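Local coordinates for protein aldehyde dehydrogenase (Staphylococcus aureus, PDB 6K10) that oxidises the aldehyde 4,4'-diaponeurosporen-4-al to 4,4'-diaponeurosporenoic acid with NAD+, a step in making the virulence pigment staphyloxanthin, at residues Gly220-Ile232 and Ser251-Val263. The protein carries 1 engineered substitution. Numbering follows the deposited sequence. Where two conformers were deposited one is given.
Engineered in segment 251-263: S251 (natural residue Cys).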
loop_
_atom_site.group_PDB
_atom_site.type_symbol
_atom_site.label_atom_id
_atom_site.label_comp_id
_atom_site.label_asym_id
_atom_site.label_seq_id
_atom_site.Cartn_x
_atom_site.Cartn_y
_atom_site.Cartn_z
ATOM N N GLY A 220 -7.911 -1.593 18.341
ATOM C CA GLY A 220 -9.324 -1.885 18.336
ATOM C C GLY A 220 -9.616 -2.949 19.371
ATOM O O GLY A 220 -8.762 -3.289 20.189
ATOM N N LYS A 221 -10.830 -3.485 19.331
ATOM C CA LYS A 221 -11.264 -4.514 20.276
ATOM C C LYS A 221 -11.608 -5.762 19.464
ATOM O O LYS A 221 -12.657 -5.820 18.816
ATOM C CB LYS A 221 -12.438 -4.016 21.117
ATOM C CG LYS A 221 -12.079 -2.817 22.005
ATOM C CD LYS A 221 -13.300 -2.197 22.677
ATOM C CE LYS A 221 -13.907 -3.125 23.711
ATOM N NZ LYS A 221 -12.994 -3.354 24.867
ATOM N N SER A 222 -10.715 -6.752 19.495
ATOM C CA SER A 222 -10.878 -7.960 18.692
ATOM C C SER A 222 -11.943 -8.863 19.306
ATOM O O SER A 222 -11.777 -9.306 20.444
ATOM C CB SER A 222 -9.553 -8.706 18.585
ATOM O OG SER A 222 -8.550 -7.915 17.964
ATOM N N PRO A 223 -13.031 -9.160 18.599
ATOM C CA PRO A 223 -14.081 -10.007 19.170
ATOM C C PRO A 223 -13.839 -11.489 18.953
ATOM O O PRO A 223 -13.251 -11.910 17.960
ATOM C CB PRO A 223 -15.336 -9.550 18.412
ATOM C CG PRO A 223 -14.824 -9.134 17.074
ATOM C CD PRO A 223 -13.417 -8.609 17.286
ATOM N N VAL A 224 -14.300 -12.280 19.916
ATOM C CA VAL A 224 -14.410 -13.727 19.767
ATOM C C VAL A 224 -15.893 -14.061 19.787
ATOM O O VAL A 224 -16.592 -13.723 20.749
ATOM C CB VAL A 224 -13.664 -14.489 20.877
ATOM C CG1 VAL A 224 -13.852 -16.000 20.724
ATOM C CG2 VAL A 224 -12.196 -14.126 20.878
ATOM N N ILE A 225 -16.383 -14.683 18.716
ATOM C CA ILE A 225 -17.737 -15.225 18.681
ATOM C C ILE A 225 -17.649 -16.700 19.032
ATOM O O ILE A 225 -16.854 -17.438 18.437
ATOM C CB ILE A 225 -18.406 -15.028 17.308
ATOM C CG1 ILE A 225 -18.367 -13.568 16.875
ATOM C CG2 ILE A 225 -19.860 -15.475 17.368
ATOM C CD1 ILE A 225 -18.560 -13.356 15.380
ATOM N N VAL A 226 -18.443 -17.122 20.010
ATOM C CA VAL A 226 -18.562 -18.520 20.404
ATOM C C VAL A 226 -20.031 -18.871 20.231
ATOM O O VAL A 226 -20.867 -18.462 21.044
ATOM C CB VAL A 226 -18.094 -18.763 21.846
ATOM C CG1 VAL A 226 -18.305 -20.226 22.249
ATOM C CG2 VAL A 226 -16.644 -18.348 22.019
ATOM N N ASP A 227 -20.361 -19.600 19.167
ATOM C CA ASP A 227 -21.754 -19.939 18.933
ATOM C C ASP A 227 -22.109 -21.271 19.588
ATOM O O ASP A 227 -21.267 -21.944 20.186
ATOM C CB ASP A 227 -22.081 -19.908 17.428
ATOM C CG ASP A 227 -21.641 -21.148 16.649
ATOM O OD1 ASP A 227 -21.239 -22.183 17.225
ATOM O OD2 ASP A 227 -21.725 -21.077 15.405
ATOM N N GLU A 228 -23.388 -21.640 19.480
ATOM C CA GLU A 228 -23.923 -22.765 20.236
ATOM C C GLU A 228 -23.406 -24.117 19.762
ATOM O O GLU A 228 -23.627 -25.114 20.459
ATOM C CB GLU A 228 -25.452 -22.743 20.186
ATOM C CG GLU A 228 -26.054 -22.794 18.787
ATOM C CD GLU A 228 -26.268 -21.415 18.185
ATOM O OE1 GLU A 228 -25.412 -20.532 18.400
ATOM O OE2 GLU A 228 -27.296 -21.215 17.502
ATOM N N THR A 229 -22.727 -24.180 18.618
ATOM C CA THR A 229 -22.162 -25.431 18.126
ATOM C C THR A 229 -20.699 -25.616 18.509
ATOM O O THR A 229 -20.120 -26.663 18.197
ATOM C CB THR A 229 -22.289 -25.516 16.600
ATOM O OG1 THR A 229 -21.384 -24.587 15.987
ATOM C CG2 THR A 229 -23.708 -25.193 16.166
ATOM N N ALA A 230 -20.094 -24.641 19.179
ATOM C CA ALA A 230 -18.658 -24.671 19.421
ATOM C C ALA A 230 -18.267 -25.813 20.352
ATOM O O ALA A 230 -19.038 -26.243 21.213
ATOM C CB ALA A 230 -18.192 -23.342 20.017
ATOM N N ASN A 231 -17.044 -26.306 20.162
ATOM C CA ASN A 231 -16.404 -27.195 21.128
ATOM C C ASN A 231 -15.934 -26.316 22.279
ATOM O O ASN A 231 -14.925 -25.618 22.168
ATOM C CB ASN A 231 -15.247 -27.950 20.483
ATOM C CG ASN A 231 -14.653 -29.007 21.395
ATOM O OD1 ASN A 231 -14.525 -28.809 22.604
ATOM N ND2 ASN A 231 -14.284 -30.143 20.815
ATOM N N ILE A 232 -16.667 -26.354 23.392
ATOM C CA ILE A 232 -16.500 -25.344 24.435
ATOM C C ILE A 232 -15.140 -25.469 25.111
ATOM O O ILE A 232 -14.452 -24.467 25.338
ATOM C CB ILE A 232 -17.649 -25.434 25.454
ATOM C CG1 ILE A 232 -18.993 -25.227 24.754
ATOM C CG2 ILE A 232 -17.455 -24.416 26.564
ATOM C CD1 ILE A 232 -19.201 -23.817 24.235
ATOM N N SER A 251 -2.179 -6.948 20.433
ATOM C CA SER A 251 -3.157 -6.280 19.584
ATOM C C SER A 251 -4.164 -7.252 18.985
ATOM O O SER A 251 -5.274 -6.841 18.632
ATOM C CB SER A 251 -2.442 -5.499 18.481
ATOM O OG SER A 251 -1.709 -6.367 17.635
ATOM N N VAL A 252 -3.813 -8.529 18.874
ATOM C CA VAL A 252 -4.727 -9.540 18.359
ATOM C C VAL A 252 -5.212 -10.465 19.476
ATOM O O VAL A 252 -5.762 -11.530 19.206
ATOM C CB VAL A 252 -4.092 -10.333 17.205
ATOM C CG1 VAL A 252 -3.683 -9.391 16.076
ATOM C CG2 VAL A 252 -2.897 -11.116 17.696
ATOM N N ALA A 253 -5.016 -10.069 20.728
ATOM C CA ALA A 253 -5.587 -10.823 21.828
ATOM C C ALA A 253 -7.108 -10.715 21.799
ATOM O O ALA A 253 -7.657 -9.668 21.447
ATOM C CB ALA A 253 -5.064 -10.312 23.166
ATOM N N PRO A 254 -7.814 -11.788 22.148
ATOM C CA PRO A 254 -9.260 -11.672 22.373
ATOM C C PRO A 254 -9.561 -10.520 23.317
ATOM O O PRO A 254 -9.163 -10.532 24.484
ATOM C CB PRO A 254 -9.618 -13.024 22.996
ATOM C CG PRO A 254 -8.643 -13.962 22.365
ATOM C CD PRO A 254 -7.350 -13.180 22.288
ATOM N N ASP A 255 -10.230 -9.494 22.794
ATOM C CA ASP A 255 -10.606 -8.399 23.676
ATOM C C ASP A 255 -11.858 -8.742 24.475
ATOM O O ASP A 255 -11.859 -8.632 25.704
ATOM C CB ASP A 255 -10.813 -7.108 22.878
ATOM C CG ASP A 255 -11.054 -5.908 23.775
ATOM O OD1 ASP A 255 -12.208 -5.703 24.212
ATOM O OD2 ASP A 255 -10.075 -5.182 24.064
ATOM N N TYR A 256 -12.918 -9.177 23.800
ATOM C CA TYR A 256 -14.167 -9.537 24.457
ATOM C C TYR A 256 -14.787 -10.729 23.748
ATOM O O TYR A 256 -14.414 -11.071 22.625
ATOM C CB TYR A 256 -15.145 -8.348 24.498
ATOM C CG TYR A 256 -15.587 -7.867 23.130
ATOM C CD1 TYR A 256 -14.865 -6.897 22.448
ATOM C CD2 TYR A 256 -16.737 -8.370 22.528
ATOM C CE1 TYR A 256 -15.260 -6.449 21.205
ATOM C CE2 TYR A 256 -17.143 -7.927 21.279
ATOM C CZ TYR A 256 -16.401 -6.965 20.622
ATOM O OH TYR A 256 -16.798 -6.518 19.382
ATOM N N ILE A 257 -15.755 -11.352 24.415
ATOM C CA ILE A 257 -16.420 -12.548 23.915
ATOM C C ILE A 257 -17.898 -12.244 23.697
ATOM O O ILE A 257 -18.552 -11.655 24.564
ATOM C CB ILE A 257 -16.241 -13.739 24.877
ATOM C CG1 ILE A 257 -14.752 -14.041 25.080
ATOM C CG2 ILE A 257 -16.999 -14.973 24.367
ATOM C CD1 ILE A 257 -14.452 -15.366 25.782
ATOM N N LEU A 258 -18.407 -12.624 22.528
ATOM C CA LEU A 258 -19.836 -12.700 22.246
ATOM C C LEU A 258 -20.166 -14.182 22.175
ATOM O O LEU A 258 -19.775 -14.858 21.216
ATOM C CB LEU A 258 -20.182 -11.993 20.936
ATOM C CG LEU A 258 -20.143 -10.467 20.922
ATOM C CD1 LEU A 258 -20.096 -9.979 19.488
ATOM C CD2 LEU A 258 -21.340 -9.868 21.653
ATOM N N VAL A 259 -20.844 -14.696 23.201
ATOM C CA VAL A 259 -21.166 -16.116 23.290
ATOM C C VAL A 259 -22.677 -16.283 23.225
ATOM O O VAL A 259 -23.424 -15.474 23.784
ATOM C CB VAL A 259 -20.591 -16.758 24.576
ATOM C CG1 VAL A 259 -21.192 -16.139 25.838
ATOM C CG2 VAL A 259 -20.791 -18.273 24.567
ATOM N N HIS A 260 -23.127 -17.319 22.522
ATOM C CA HIS A 260 -24.553 -17.597 22.474
ATOM C C HIS A 260 -25.067 -17.918 23.871
ATOM O O HIS A 260 -24.408 -18.611 24.652
ATOM C CB HIS A 260 -24.851 -18.753 21.519
ATOM C CG HIS A 260 -26.314 -18.937 21.251
ATOM N ND1 HIS A 260 -27.126 -19.713 22.050
ATOM C CD2 HIS A 260 -27.114 -18.425 20.286
ATOM C CE1 HIS A 260 -28.361 -19.683 21.581
ATOM N NE2 HIS A 260 -28.381 -18.906 20.512
ATOM N N GLU A 261 -26.248 -17.384 24.185
ATOM C CA GLU A 261 -26.909 -17.540 25.476
ATOM C C GLU A 261 -26.857 -18.968 26.006
ATOM O O GLU A 261 -26.616 -19.190 27.197
ATOM C CB GLU A 261 -28.369 -17.103 25.352
ATOM C CG GLU A 261 -28.727 -15.825 26.068
ATOM C CD GLU A 261 -30.083 -15.307 25.634
ATOM O OE1 GLU A 261 -30.882 -16.112 25.109
ATOM O OE2 GLU A 261 -30.352 -14.103 25.814
ATOM N N SER A 262 -27.074 -19.940 25.119
ATOM C CA SER A 262 -27.255 -21.324 25.540
ATOM C C SER A 262 -25.973 -21.973 26.051
ATOM O O SER A 262 -26.045 -23.034 26.680
ATOM C CB SER A 262 -27.826 -22.146 24.382
ATOM O OG SER A 262 -26.870 -22.298 23.347
ATOM N N VAL A 263 -24.809 -21.376 25.800
ATOM C CA VAL A 263 -23.554 -22.015 26.181
ATOM C C VAL A 263 -22.662 -21.064 26.967
ATOM O O VAL A 263 -21.478 -21.353 27.176
ATOM C CB VAL A 263 -22.809 -22.552 24.943
ATOM C CG1 VAL A 263 -23.605 -23.667 24.275
ATOM C CG2 VAL A 263 -22.537 -21.424 23.961
HETATM O O HOH W 1 -15.182 -4.754 18.267
HETATM O O HOH W 2 -7.832 -7.072 20.649
#
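K221 curls round the carboxylate of D255. Its CB and CG lie against the D255 carboxylate, CD passes 4.0 Å from D255 OD1, CE comes closer to OD1, and bends at chi3 (68°) and chi4 (66°) fold the chain back until NZ meets OD1 at 2.6 Å, a salt bridge on the syn side, somewhat out of the carboxylate plane. A long, flexible lysine suits this place, since NZ also donates to the carbonyls of I339 and E342, while D255 OD2 accepts from I344 N. D255 N in turn bonds S222 O at 2.8 Å.

Strands 223-226 and 256-260 run parallel, their axes 17° apart. V224 N gives to Y256 O, L258 N to V224 O, V226 N to L258 O and H260 N to V226 O. P223, with no N-H to offer, puts its CB 3.6 Å from CZ of Y256, whose OH shares a water with K221 O. P223, I225, Y256 and L258 share a face packed on I364 of helix 357-365. On the other face, V224 CG2 touches P254 CB at 3.5 Å, and V226 CB meets V259 CG2 at 3.9 Å; beta-branched valines suit the extended backbone at 224, 226 and 259.

At the far end E228 CB lies over the H260 ring, a CH-pi contact of 4.2 Å to the centroid, and I232 CD1 rests on V263 CB. S251 is engineered from the predicted active-site cysteine; its side chain lies about 6 Å from that of E217, the other predicted catalytic residue. Strand 223-226, helix 232-244 and strand 256-260 form a beta-alpha-beta unit of the catalytic domain of the aldehyde dehydrogenase fold.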